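Local structure of NBS-LRR class disease resistance protein (Oryza sativa subsp. japonica, 6FU9) at residues K23-V28 and V37-D42. The protein is a plant immune receptor of the NBS-LRR class, in which a small domain probably recognises a pathogen protein by binding it directly. Residues are numbered along the deposited sequence; the frame is centred on the assembly and turned at random.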
ATOM      1  N   LYS A  23       4.236   4.094 -18.056  1.00 25.60           N
ATOM      2  CA  LYS A  23       3.130   3.372 -18.671  1.00 24.37           C
ATOM      3  C   LYS A  23       2.055   2.929 -17.659  1.00 21.56           C
ATOM      4  O   LYS A  23       0.871   3.055 -17.928  1.00 21.54           O
ATOM      5  CB  LYS A  23       3.657   2.138 -19.323  1.00 32.05           C
ATOM      6  CG  LYS A  23       2.625   1.417 -20.172  1.00 37.02           C
ATOM      7  CD  LYS A  23       3.242   0.769 -21.402  1.00 47.21           C
ATOM      8  CE  LYS A  23       4.495  -0.051 -21.113  1.00 48.87           C
ATOM      9  NZ  LYS A  23       5.055  -0.454 -22.423  1.00 53.59           N
ATOM     10  N   ALA A  24       2.492   2.451 -16.519  1.00 20.34           N
ATOM     11  CA  ALA A  24       1.599   2.062 -15.461  1.00 18.24           C
ATOM     12  C   ALA A  24       0.845   3.283 -14.994  1.00 17.74           C
ATOM     13  O   ALA A  24      -0.398   3.211 -14.850  1.00 17.80           O
ATOM     14  CB  ALA A  24       2.380   1.447 -14.342  1.00 20.63           C
ATOM     15  N   MET A  25       1.513   4.417 -14.777  1.00 20.40           N
ATOM     16  CA  MET A  25       0.785   5.553 -14.251  1.00 20.56           C
ATOM     17  C   MET A  25      -0.223   6.063 -15.299  1.00 21.01           C
ATOM     18  O   MET A  25      -1.342   6.447 -14.940  1.00 19.75           O
ATOM     19  CB  MET A  25       1.694   6.639 -13.591  1.00 27.36           C
ATOM     20  CG  MET A  25       2.138   6.485 -12.012  1.00 22.34           C
ATOM     21  SD  MET A  25       3.149   7.834 -11.621  1.00 42.80           S
ATOM     22  CE  MET A  25       4.499   7.725 -12.813  1.00 45.65           C
ATOM     23  N   SER A  26       0.135   6.059 -16.578  1.00 20.26           N
ATOM     24  CA  SER A  26      -0.753   6.506 -17.616  0.50 20.12           C
ATOM     25  C   SER A  26      -1.997   5.602 -17.749  1.00 18.31           C
ATOM     26  O   SER A  26      -3.122   6.083 -17.892  1.00 19.31           O
ATOM     27  CB  SER A  26       0.012   6.567 -18.931  0.50 24.59           C
ATOM     28  OG  SER A  26      -0.821   7.142 -19.883  0.50 27.07           O
ATOM     29  N   LEU A  27      -1.761   4.309 -17.747  1.00 16.51           N
ATOM     30  CA  LEU A  27      -2.859   3.335 -17.825  1.00 17.00           C
ATOM     31  C   LEU A  27      -3.808   3.490 -16.645  1.00 15.59           C
ATOM     32  O   LEU A  27      -5.022   3.571 -16.836  1.00 16.33           O
ATOM     33  CB  LEU A  27      -2.297   1.926 -17.881  1.00 18.24           C
ATOM     34  CG  LEU A  27      -3.262   0.768 -18.066  1.00 18.83           C
ATOM     35  CD1 LEU A  27      -2.408  -0.413 -18.564  1.00 22.94           C
ATOM     36  CD2 LEU A  27      -3.941   0.399 -16.811  1.00 22.40           C
ATOM     37  N   VAL A  28      -3.267   3.602 -15.461  1.00 15.13           N
ATOM     38  CA  VAL A  28      -4.115   3.755 -14.291  1.00 14.59           C
ATOM     39  C   VAL A  28      -4.857   5.042 -14.319  1.00 15.79           C
ATOM     40  O   VAL A  28      -6.089   5.084 -14.047  1.00 16.19           O
ATOM     41  CB  VAL A  28      -3.284   3.577 -13.002  1.00 15.25           C
ATOM     42  CG1 VAL A  28      -4.157   3.809 -11.768  1.00 15.22           C
ATOM     43  CG2 VAL A  28      -2.668   2.228 -12.904  1.00 16.87           C
ATOM     44  N   VAL A  37      -2.869   8.419  -8.656  1.00 13.38           N
ATOM     45  CA  VAL A  37      -2.060   7.258  -8.668  1.00 13.67           C
ATOM     46  C   VAL A  37      -0.591   7.710  -8.408  1.00 13.98           C
ATOM     47  O   VAL A  37      -0.173   8.747  -8.921  1.00 15.65           O
ATOM     48  CB  VAL A  37      -2.197   6.440  -9.960  1.00 14.99           C
ATOM     49  CG1 VAL A  37      -1.974   7.283 -11.222  1.00 16.77           C
ATOM     50  CG2 VAL A  37      -1.262   5.222  -9.973  1.00 16.06           C
ATOM     51  N   ALA A  38       0.124   6.909  -7.653  1.00 14.32           N
ATOM     52  CA  ALA A  38       1.551   7.160  -7.410  1.00 16.38           C
ATOM     53  C   ALA A  38       2.334   5.879  -7.412  1.00 15.00           C
ATOM     54  O   ALA A  38       1.809   4.797  -7.105  1.00 15.96           O
ATOM     55  CB  ALA A  38       1.736   7.870  -6.087  1.00 19.84           C
ATOM     56  N   ILE A  39       3.629   5.963  -7.667  1.00 15.49           N
ATOM     57  CA  ILE A  39       4.551   4.874  -7.512  1.00 17.06           C
ATOM     58  C   ILE A  39       5.265   5.099  -6.218  1.00 19.34           C
ATOM     59  O   ILE A  39       5.828   6.159  -6.029  1.00 31.42           O
ATOM     60  CB  ILE A  39       5.486   4.699  -8.755  1.00 25.10           C
ATOM     61  CG1 ILE A  39       4.544   4.101  -9.871  1.00 27.57           C
ATOM     62  CG2 ILE A  39       6.584   3.747  -8.341  1.00 26.21           C
ATOM     63  CD1 ILE A  39       5.014   4.171 -11.269  1.00 40.76           C
ATOM     64  N   ALA A  40       5.295   4.111  -5.364  1.00 17.60           N
ATOM     65  CA  ALA A  40       5.782   4.171  -3.968  1.00 23.53           C
ATOM     66  C   ALA A  40       6.543   2.885  -3.691  1.00 19.39           C
ATOM     67  O   ALA A  40       6.843   2.090  -4.604  1.00 17.89           O
ATOM     68  CB  ALA A  40       4.607   4.332  -2.986  1.00 25.08           C
ATOM     69  N   GLY A  41       6.893   2.726  -2.438  1.00 18.70           N
ATOM     70  CA  GLY A  41       7.511   1.502  -1.944  1.00 17.16           C
ATOM     71  C   GLY A  41       9.022   1.542  -1.948  1.00 16.46           C
ATOM     72  O   GLY A  41       9.644   2.355  -2.688  1.00 17.29           O
ATOM     73  N   ASP A  42       9.599   0.637  -1.194  1.00 15.51           N
ATOM     74  CA  ASP A  42      11.039   0.631  -1.070  1.00 15.53           C
ATOM     75  C   ASP A  42      11.746   0.432  -2.388  1.00 15.90           C
ATOM     76  O   ASP A  42      12.815   1.020  -2.627  1.00 18.87           O
ATOM     77  CB  ASP A  42      11.476  -0.475  -0.130  1.00 15.08           C
ATOM     78  CG  ASP A  42      11.134  -0.247   1.331  1.00 14.72           C
ATOM     79  OD1 ASP A  42      10.847   0.911   1.734  1.00 16.27           O
ATOM     80  OD2 ASP A  42      11.198  -1.245   2.113  1.00 15.73           O
TER
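M25 and I39 illustrate how a helix is laid on a sheet edge through apolar side chains. M25 leaves the helix toward the strand and stays extended about its CB-CG bond, then bends at chi3 (-57°); the bend lays CG, SD and CE together along one side of the I39 CD1 methyl. M25 CG lies 3.8 Å from I39 CD1, and the terminal methyl M25 CE 3.9 Å from that same carbon. The isoleucine reaches this place because its outer torsion is nearly extended (chi2 163°), carrying CD1 away from the strand backbone. M25 also faces V37, its nearest neighbour by backbone, though more loosely, with M25 CG 4.2 Å from V37 CG2; its carbonyl oxygen, M25 O, rests 3.9 Å from V37 CG1.

Helix 18-29 and strand 34-40 are successive elements of a ferredoxin-like βαββαβ domain, the architecture of heavy-metal-associated (HMA) domains. The strand is outermost in the four-stranded antiparallel sheet, and the axes of 23-28 and 37-40 run roughly antiparallel, 8.6 Å apart at closest approach. Between M25 and V28 in sequence, L27 turns to helix 56-66, the other helix on this face, and touches L59, A62 and L63.

One turn on from A24, V28 settles deeper, buried against the sheet. Its CG1 presses into the branch of V37, 3.7 Å from V37 CG2, while V28 also packs on V49 of the neighbouring strand 46-51. V37 and I39 both point at the helix; A38, whose CB points the other way, packs against an aromatic side chain of the bound partner protein, and G41 just beyond the strand shares backbone hydrogen bonds with that chain.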